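Local coordinates for protein cadherin-23 (Mus musculus, PDB 5UZ8) that probably mediates calcium-dependent adhesion in hearing and mechanotransduction, as a cadherin whose extracellular repeats bind calcium ions, at residues L44-L50 with T85-N91; L52-V58 with V79-F84; Q227-Y233 with M310-I316. All blocks are in the same frame, centred on the assembly; numbering follows the deposited sequence.

Contact 1. Residues L44-L50 with T85-N91. With CA (calcium ion), chain H.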
# COMPACT_ATOMS: atom_id res chain seq x y z
N LEU A 44 -23.75 41.30 44.90
CA LEU A 44 -23.28 39.91 44.90
C LEU A 44 -23.63 39.22 43.57
O LEU A 44 -24.80 39.03 43.27
CB LEU A 44 -23.95 39.16 46.05
CG LEU A 44 -23.58 37.70 46.28
CD1 LEU A 44 -22.07 37.50 46.27
CD2 LEU A 44 -24.19 37.26 47.61
N ILE A 45 -22.61 38.84 42.80
CA ILE A 45 -22.84 38.36 41.44
C ILE A 45 -22.90 36.85 41.39
O ILE A 45 -22.00 36.19 41.87
CB ILE A 45 -21.76 38.88 40.46
CG1 ILE A 45 -21.81 40.43 40.45
CG2 ILE A 45 -21.98 38.31 39.05
CD1 ILE A 45 -20.61 41.05 39.78
N THR A 46 -23.95 36.35 40.74
CA THR A 46 -24.14 34.93 40.42
C THR A 46 -23.96 34.72 38.91
O THR A 46 -24.56 35.46 38.11
CB THR A 46 -25.58 34.52 40.79
OG1 THR A 46 -25.74 34.64 42.19
CG2 THR A 46 -25.91 33.09 40.38
N TYR A 47 -23.15 33.75 38.52
CA TYR A 47 -22.93 33.43 37.12
C TYR A 47 -23.70 32.18 36.76
O TYR A 47 -23.66 31.20 37.50
CB TYR A 47 -21.45 33.20 36.81
CG TYR A 47 -20.56 34.39 37.10
CD1 TYR A 47 -20.07 34.61 38.36
CD2 TYR A 47 -20.24 35.30 36.09
CE1 TYR A 47 -19.29 35.73 38.65
CE2 TYR A 47 -19.46 36.41 36.36
CZ TYR A 47 -18.97 36.61 37.63
OH TYR A 47 -18.18 37.70 37.89
N THR A 48 -24.39 32.24 35.63
CA THR A 48 -24.97 31.06 35.00
C THR A 48 -24.60 31.06 33.51
O THR A 48 -24.24 32.11 32.94
CB THR A 48 -26.50 31.04 35.16
OG1 THR A 48 -27.06 32.24 34.60
CG2 THR A 48 -26.90 30.93 36.63
N LEU A 49 -24.70 29.88 32.89
CA LEU A 49 -24.51 29.71 31.45
C LEU A 49 -25.84 29.41 30.76
O LEU A 49 -26.68 28.65 31.32
CB LEU A 49 -23.56 28.55 31.17
CG LEU A 49 -22.17 28.68 31.80
CD1 LEU A 49 -21.26 27.62 31.21
CD2 LEU A 49 -21.57 30.07 31.58
N LEU A 50 -26.03 29.99 29.57
CA LEU A 50 -27.24 29.82 28.76
C LEU A 50 -26.92 29.47 27.33
O LEU A 50 -25.86 29.80 26.82
CB LEU A 50 -28.06 31.11 28.74
CG LEU A 50 -28.57 31.58 30.08
CD1 LEU A 50 -29.09 33.00 29.96
CD2 LEU A 50 -29.68 30.65 30.55
N THR A 85 -23.65 31.64 26.25
CA THR A 85 -23.87 32.93 26.86
C THR A 85 -23.57 32.82 28.34
O THR A 85 -23.99 31.85 28.98
CB THR A 85 -25.33 33.31 26.68
OG1 THR A 85 -25.58 33.53 25.29
CG2 THR A 85 -25.69 34.54 27.43
N VAL A 86 -22.87 33.81 28.88
CA VAL A 86 -22.70 33.94 30.32
C VAL A 86 -23.64 35.02 30.82
O VAL A 86 -23.69 36.10 30.23
CB VAL A 86 -21.26 34.34 30.68
CG1 VAL A 86 -21.15 34.47 32.19
CG2 VAL A 86 -20.24 33.32 30.19
N ARG A 87 -24.42 34.70 31.85
CA ARG A 87 -25.29 35.66 32.53
C ARG A 87 -24.68 35.95 33.88
O ARG A 87 -24.41 35.03 34.63
CB ARG A 87 -26.70 35.09 32.71
CG ARG A 87 -27.70 36.03 33.35
CD ARG A 87 -29.08 35.38 33.47
NE ARG A 87 -30.04 36.20 34.22
CZ ARG A 87 -30.77 37.20 33.71
NH1 ARG A 87 -30.66 37.56 32.43
NH2 ARG A 87 -31.61 37.87 34.50
N ALA A 88 -24.49 37.24 34.19
CA ALA A 88 -23.98 37.69 35.47
C ALA A 88 -25.12 38.49 36.11
O ALA A 88 -25.53 39.50 35.56
CB ALA A 88 -22.77 38.58 35.26
N SER A 89 -25.67 38.00 37.22
CA SER A 89 -26.85 38.59 37.85
C SER A 89 -26.47 39.03 39.26
O SER A 89 -25.76 38.31 39.96
CB SER A 89 -27.99 37.58 37.91
OG SER A 89 -29.15 38.17 38.52
N ASP A 90 -26.90 40.21 39.69
CA ASP A 90 -26.76 40.54 41.09
C ASP A 90 -27.90 39.85 41.80
O ASP A 90 -28.77 39.27 41.16
CB ASP A 90 -26.70 42.05 41.38
CG ASP A 90 -28.00 42.81 41.07
OD1 ASP A 90 -29.12 42.25 41.16
OD2 ASP A 90 -27.89 44.01 40.73
N ASN A 91 -27.90 39.90 43.12
CA ASN A 91 -28.93 39.20 43.88
C ASN A 91 -29.88 40.18 44.54
O ASN A 91 -30.46 39.88 45.56
CB ASN A 91 -28.27 38.24 44.88
CG ASN A 91 -27.78 36.97 44.21
OD1 ASN A 91 -28.43 35.93 44.32
ND2 ASN A 91 -26.65 37.05 43.49
CA CA H . -26.35 45.82 41.41
O HOH W 1 -28.51 46.58 42.17

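Contact 2. Residues L52-V58 with V79-F84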
# COMPACT_ATOMS: atom_id res chain seq x y z
N LEU A 52 -26.19 26.83 25.41
CA LEU A 52 -24.99 26.09 25.03
C LEU A 52 -25.17 25.48 23.67
O LEU A 52 -26.07 24.65 23.48
CB LEU A 52 -24.63 25.01 26.04
CG LEU A 52 -23.83 25.53 27.25
CD1 LEU A 52 -24.66 26.53 28.04
CD2 LEU A 52 -23.43 24.35 28.10
N THR A 53 -24.32 25.88 22.73
CA THR A 53 -24.47 25.55 21.32
C THR A 53 -23.14 25.08 20.73
O THR A 53 -22.31 25.94 20.39
CB THR A 53 -24.98 26.82 20.56
OG1 THR A 53 -26.27 27.16 21.08
CG2 THR A 53 -25.16 26.54 19.08
N PRO A 54 -22.89 23.76 20.60
CA PRO A 54 -23.76 22.65 21.07
C PRO A 54 -23.67 22.39 22.59
O PRO A 54 -22.71 22.86 23.23
CB PRO A 54 -23.15 21.44 20.35
CG PRO A 54 -21.66 21.78 20.29
CD PRO A 54 -21.57 23.28 20.18
N PRO A 55 -24.63 21.61 23.15
CA PRO A 55 -24.59 21.41 24.59
C PRO A 55 -23.65 20.28 25.03
O PRO A 55 -23.22 19.45 24.22
CB PRO A 55 -26.05 21.03 24.92
CG PRO A 55 -26.54 20.34 23.70
CD PRO A 55 -25.87 21.08 22.56
N GLY A 56 -23.34 20.28 26.31
CA GLY A 56 -22.65 19.16 26.92
C GLY A 56 -21.17 19.29 27.19
O GLY A 56 -20.61 18.41 27.86
N TYR A 57 -20.52 20.35 26.69
CA TYR A 57 -19.08 20.45 26.70
C TYR A 57 -18.47 21.41 27.70
O TYR A 57 -17.23 21.35 27.91
CB TYR A 57 -18.54 20.77 25.31
CG TYR A 57 -18.92 19.74 24.25
CD1 TYR A 57 -18.14 18.60 24.02
CD2 TYR A 57 -20.02 19.94 23.44
CE1 TYR A 57 -18.47 17.69 23.04
CE2 TYR A 57 -20.37 19.02 22.47
CZ TYR A 57 -19.58 17.91 22.27
OH TYR A 57 -19.91 17.01 21.31
N VAL A 58 -19.28 22.29 28.30
CA VAL A 58 -18.79 23.31 29.20
C VAL A 58 -19.70 23.50 30.40
O VAL A 58 -20.91 23.22 30.35
CB VAL A 58 -18.65 24.69 28.49
CG1 VAL A 58 -17.90 24.56 27.18
CG2 VAL A 58 -20.01 25.31 28.22
N VAL A 79 -16.93 19.05 16.23
CA VAL A 79 -17.29 20.40 16.67
C VAL A 79 -16.13 21.37 16.46
O VAL A 79 -15.04 21.13 16.95
CB VAL A 79 -17.61 20.38 18.18
CG1 VAL A 79 -17.87 21.78 18.73
CG2 VAL A 79 -18.77 19.41 18.46
N HIS A 80 -16.39 22.48 15.75
CA HIS A 80 -15.38 23.54 15.57
C HIS A 80 -15.51 24.71 16.54
O HIS A 80 -14.53 25.40 16.79
CB HIS A 80 -15.38 24.04 14.11
CG HIS A 80 -14.89 23.02 13.12
ND1 HIS A 80 -14.96 23.23 11.75
CD2 HIS A 80 -14.33 21.81 13.29
CE1 HIS A 80 -14.45 22.18 11.13
NE2 HIS A 80 -14.09 21.29 12.04
N TRP A 81 -16.71 24.95 17.07
CA TRP A 81 -16.96 26.08 17.97
C TRP A 81 -17.87 25.64 19.13
O TRP A 81 -18.86 24.96 18.92
CB TRP A 81 -17.64 27.23 17.20
CG TRP A 81 -16.68 27.86 16.23
CD1 TRP A 81 -16.49 27.51 14.95
CD2 TRP A 81 -15.78 28.93 16.51
NE1 TRP A 81 -15.49 28.30 14.37
CE2 TRP A 81 -15.04 29.18 15.32
CE3 TRP A 81 -15.52 29.73 17.64
CZ2 TRP A 81 -14.07 30.18 15.24
CZ3 TRP A 81 -14.54 30.73 17.56
CH2 TRP A 81 -13.83 30.94 16.37
N LEU A 82 -17.49 25.99 20.35
CA LEU A 82 -18.39 25.86 21.50
C LEU A 82 -18.84 27.27 21.86
O LEU A 82 -18.06 28.05 22.41
CB LEU A 82 -17.70 25.22 22.69
CG LEU A 82 -17.26 23.77 22.49
CD1 LEU A 82 -16.43 23.28 23.66
CD2 LEU A 82 -18.47 22.90 22.22
N ASN A 83 -20.10 27.59 21.54
CA ASN A 83 -20.64 28.91 21.83
C ASN A 83 -21.67 28.83 22.96
O ASN A 83 -22.40 27.83 23.11
CB ASN A 83 -21.25 29.52 20.56
CG ASN A 83 -20.26 29.56 19.41
OD1 ASN A 83 -19.05 29.67 19.62
ND2 ASN A 83 -20.75 29.42 18.19
N PHE A 84 -21.72 29.89 23.77
CA PHE A 84 -22.68 29.98 24.84
C PHE A 84 -22.74 31.42 25.33
O PHE A 84 -22.01 32.29 24.86
CB PHE A 84 -22.35 29.01 25.99
CG PHE A 84 -20.98 29.16 26.54
CD1 PHE A 84 -19.89 28.56 25.90
CD2 PHE A 84 -20.75 29.90 27.69
CE1 PHE A 84 -18.62 28.67 26.43
CE2 PHE A 84 -19.47 30.03 28.22
CZ PHE A 84 -18.40 29.41 27.58
O HOH W 2 -21.29 25.78 17.71
O HOH W 3 -21.12 25.17 23.82

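Contact 3. Residues Q227-Y233 with M310-I316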
# COMPACT_ATOMS: atom_id res chain seq x y z
N GLN A 227 27.20 -30.77 -28.49
CA GLN A 227 27.57 -32.01 -29.19
C GLN A 227 27.52 -33.18 -28.22
O GLN A 227 28.21 -33.18 -27.19
CB GLN A 227 28.94 -31.89 -29.85
CG GLN A 227 29.41 -33.09 -30.68
CD GLN A 227 28.63 -33.27 -31.98
OE1 GLN A 227 28.78 -32.48 -32.92
NE2 GLN A 227 27.83 -34.32 -32.05
N PHE A 228 26.65 -34.14 -28.51
CA PHE A 228 26.61 -35.40 -27.78
C PHE A 228 27.11 -36.44 -28.75
O PHE A 228 27.00 -36.27 -29.97
CB PHE A 228 25.20 -35.76 -27.37
CG PHE A 228 24.63 -34.85 -26.33
CD1 PHE A 228 24.18 -33.58 -26.67
CD2 PHE A 228 24.57 -35.24 -25.01
CE1 PHE A 228 23.65 -32.74 -25.71
CE2 PHE A 228 24.06 -34.39 -24.03
CZ PHE A 228 23.59 -33.14 -24.39
N SER A 229 27.65 -37.53 -28.21
CA SER A 229 28.17 -38.63 -29.03
C SER A 229 27.79 -39.95 -28.40
O SER A 229 27.85 -40.10 -27.18
CB SER A 229 29.69 -38.55 -29.17
OG SER A 229 30.30 -38.56 -27.89
N THR A 230 27.38 -40.91 -29.23
CA THR A 230 27.05 -42.24 -28.74
C THR A 230 27.34 -43.29 -29.80
O THR A 230 27.69 -42.96 -30.95
CB THR A 230 25.57 -42.34 -28.30
OG1 THR A 230 25.36 -43.61 -27.65
CG2 THR A 230 24.65 -42.21 -29.49
N SER A 231 27.23 -44.55 -29.41
CA SER A 231 27.51 -45.68 -30.30
C SER A 231 26.39 -46.65 -30.25
O SER A 231 25.79 -46.88 -29.20
CB SER A 231 28.79 -46.43 -29.88
OG SER A 231 29.93 -45.63 -30.03
N VAL A 232 26.14 -47.27 -31.39
CA VAL A 232 25.14 -48.31 -31.50
C VAL A 232 25.86 -49.52 -32.12
O VAL A 232 26.63 -49.36 -33.07
CB VAL A 232 23.99 -47.82 -32.43
CG1 VAL A 232 22.91 -48.84 -32.59
CG2 VAL A 232 23.40 -46.54 -31.85
N TYR A 233 25.58 -50.72 -31.61
CA TYR A 233 26.09 -51.93 -32.27
C TYR A 233 25.49 -52.11 -33.67
O TYR A 233 24.33 -51.79 -33.88
CB TYR A 233 25.85 -53.20 -31.43
CG TYR A 233 26.75 -53.28 -30.23
CD1 TYR A 233 28.11 -53.58 -30.38
CD2 TYR A 233 26.27 -53.01 -28.94
CE1 TYR A 233 28.96 -53.62 -29.27
CE2 TYR A 233 27.11 -53.08 -27.84
CZ TYR A 233 28.44 -53.37 -28.01
OH TYR A 233 29.27 -53.43 -26.90
N MET A 310 23.61 -31.25 -31.39
CA MET A 310 24.01 -32.26 -32.36
C MET A 310 24.27 -33.58 -31.64
O MET A 310 24.70 -33.60 -30.48
CB MET A 310 25.24 -31.79 -33.15
CG MET A 310 25.00 -30.55 -34.00
SD MET A 310 23.52 -30.66 -35.03
CE MET A 310 23.33 -29.00 -35.69
N LEU A 311 23.98 -34.68 -32.34
CA LEU A 311 24.13 -36.02 -31.78
C LEU A 311 24.91 -36.86 -32.80
O LEU A 311 24.41 -37.12 -33.89
CB LEU A 311 22.78 -36.66 -31.48
CG LEU A 311 22.78 -38.15 -31.06
CD1 LEU A 311 23.58 -38.37 -29.79
CD2 LEU A 311 21.37 -38.70 -30.92
N LEU A 312 26.15 -37.19 -32.46
CA LEU A 312 26.98 -38.04 -33.32
C LEU A 312 26.64 -39.49 -32.97
O LEU A 312 26.64 -39.85 -31.79
CB LEU A 312 28.45 -37.78 -33.08
CG LEU A 312 29.43 -38.81 -33.64
CD1 LEU A 312 29.21 -39.09 -35.14
CD2 LEU A 312 30.85 -38.34 -33.34
N VAL A 313 26.32 -40.30 -33.97
CA VAL A 313 26.09 -41.73 -33.74
C VAL A 313 27.05 -42.53 -34.60
O VAL A 313 27.03 -42.40 -35.83
CB VAL A 313 24.67 -42.14 -34.10
CG1 VAL A 313 24.46 -43.62 -33.76
CG2 VAL A 313 23.66 -41.27 -33.38
N GLU A 314 27.91 -43.32 -33.97
CA GLU A 314 28.81 -44.23 -34.68
C GLU A 314 28.32 -45.65 -34.49
O GLU A 314 27.63 -45.96 -33.52
CB GLU A 314 30.27 -44.06 -34.23
CG GLU A 314 30.60 -44.56 -32.82
CD GLU A 314 32.10 -44.76 -32.60
OE1 GLU A 314 32.47 -45.33 -31.54
OE2 GLU A 314 32.89 -44.35 -33.48
N VAL A 315 28.65 -46.52 -35.43
CA VAL A 315 28.18 -47.89 -35.36
C VAL A 315 29.39 -48.74 -35.07
O VAL A 315 30.40 -48.63 -35.77
CB VAL A 315 27.49 -48.34 -36.67
CG1 VAL A 315 26.98 -49.76 -36.53
CG2 VAL A 315 26.34 -47.39 -37.03
N ILE A 316 29.31 -49.58 -34.05
CA ILE A 316 30.48 -50.37 -33.65
C ILE A 316 30.28 -51.85 -33.97
O ILE A 316 29.16 -52.38 -33.93
CB ILE A 316 30.88 -50.15 -32.17
CG1 ILE A 316 29.69 -50.42 -31.24
CG2 ILE A 316 31.41 -48.73 -31.98
CD1 ILE A 316 29.95 -50.07 -29.79

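Contact 1. Residues L44-L50 with T85-N91
Where a strand hands over to a metal-binding loop, strand pairing and metal binding can fall to neighbouring residues, and here Asp90 OD2 holds the calcium ion at 2.5 Å, with water 1 at 2.4 Å from the ion; Asn3, Asp36, Asp38 and Asn42 complete the site. The other carboxylate oxygen, OD1, accepts hydrogen bonds from the backbone nitrogens of Gly92 and Arg96. One residue on, Asn91 ND2 donates both to Leu44 O (2.7 Å) and to Thr46 OG1 (2.9 Å), tying the loop across to the opposite segment. From there the antiparallel ladder takes over: Thr46, Thr48 and Leu50 form hydrogen-bonded pairs with Ser89, Arg87 and Thr85, as in Arg87 N to Thr48 O at 2.8 Å. Their side chains share one face, where Arg87 reaches a salt bridge with Glu99 on strand 97-107. Tyr47, Leu49, Val86 and Ala88 occupy the other face, looking into the sandwich. Leu49 CD2 meets Val86 CG2 at 3.8 Å, the Tyr47 ring edge lies against Val86, and Tyr47 OH is hydrogen-bonded to the Ala34 backbone. A largely polar face thus backs onto an apolar one, and the ladder leads directly into Asp90, consistent with a well-ordered ligand.

Contact 2. Residues L52-V58 with V79-F84
The end of a beta ladder can be as informative as its middle, and the far end of this antiparallel strand pair illustrates how side chains take over when the backbone parts. The last bridge joins Thr53 and Asn83, a hydrogen-bonded pair with Thr53 N to Asn83 O at 2.8 Å and Asn83 N to Thr53 O at 3.0 Å. Thr53, chi1 m, turns its OG1 back to Asp51 O. A cis peptide bond then introduces Pro54, whose ring lies alongside the opposing segment: its CD atom is 3.7 Å from Leu82 CD2 and its CG 4.1 Å from Val79 CG1. Two waters span the widening gap, one donating to Thr53 O and Trp81 O, the other to Pro54 O and Asn83 O. Past Gly56 the chain turns toward strand 58-60, which belongs to the second sheet of the Greek-key cadherin repeat, so this segment passes from one layer of the beta sandwich to the other and its side chains meet Leu82 and Phe84 in between. Leu82, in the mt rotamer, extends CD2 to Tyr57 CD2 at 3.6 Å and CD1 to Val58 CG1 at 4.0 Å. Phe84 adopts chi1 p, which presents a ring face to Val58; with Val58 chi1 at -49°, its CG2 sits 4.2 Å from the Phe84 ring centroid in a CH-pi contact, while Val68 and Leu104 also touch the Phe84 side chain. Leu52, with chi1 at -83° and chi2 p, brings CD1 to 4.0 Å from Phe84 CB. Tyr57, chi1 m, sends its ring past Leu82 to Val79, with Tyr57 OH 3.9 Å from Val79 CG2.

Contact 3. Residues Q227-Y233 with M310-I316
Parallel strands in register place paired side chains on the same face, so its relief depends on how unlike neighbours interlock. The axes of 227-233 and 310-316 come within 4.5 Å at an angle of 21°, the strands stitched by six backbone hydrogen bonds such as Phe228 N to Met310 O at 2.8 Å. On the face of Phe228, Thr230 and Val232, the Leu311 CD1 methyl fits between two neighbours, 3.9 Å from Phe228 CB and 4.0 Å from Thr230 CG2. Val313 follows the same pattern one step along: its CG2 lies 4.1 Å from Thr230 CG2, and its CG1 is 3.6 Å from Val232 CG2. Val242, on strand 241-244, packs against Thr230 and Val232. The opposite face is more polar. Gln227 folds over the strand gap so that NE2 donates to Phe228 O at 3.0 Å, with a second hydrogen bond to Asn292 OD1, and Ser231 OG donates to Glu314 OE1 at 3.0 Å. Beyond them Ile316 CD1 fills the hollow between Ser231 CB, 3.8 Å away, and the Tyr233 ring, whose face it meets in a CH-pi contact 4.1 Å from the centroid. This parallel pairing within a mixed sheet is characteristic of the cadherin Greek-key beta sandwich.

Overall arrangement
Contacts 1 and 2 are successive parts of one ladder between strands 46-53 and 81-89, with centres 18 Å apart; contact 2 is nested inside the loop closed by contact 1, and they touch through Leu49, Leu50, Phe84 and Val58. Contact 3 comes later in the chain, in a different cadherin repeat, with its centre 115 Å from that of contact 1 and 98 Å from that of contact 2. All three join an outermost strand to an inner one, antiparallel in contacts 1 and 2 and parallel in contact 3, at opposite edges of equivalent mixed sheets. Together they sample both ends of an elongated, three-repeat rod with calcium ions at its two junctions and at the N-terminal tip beside contact 1.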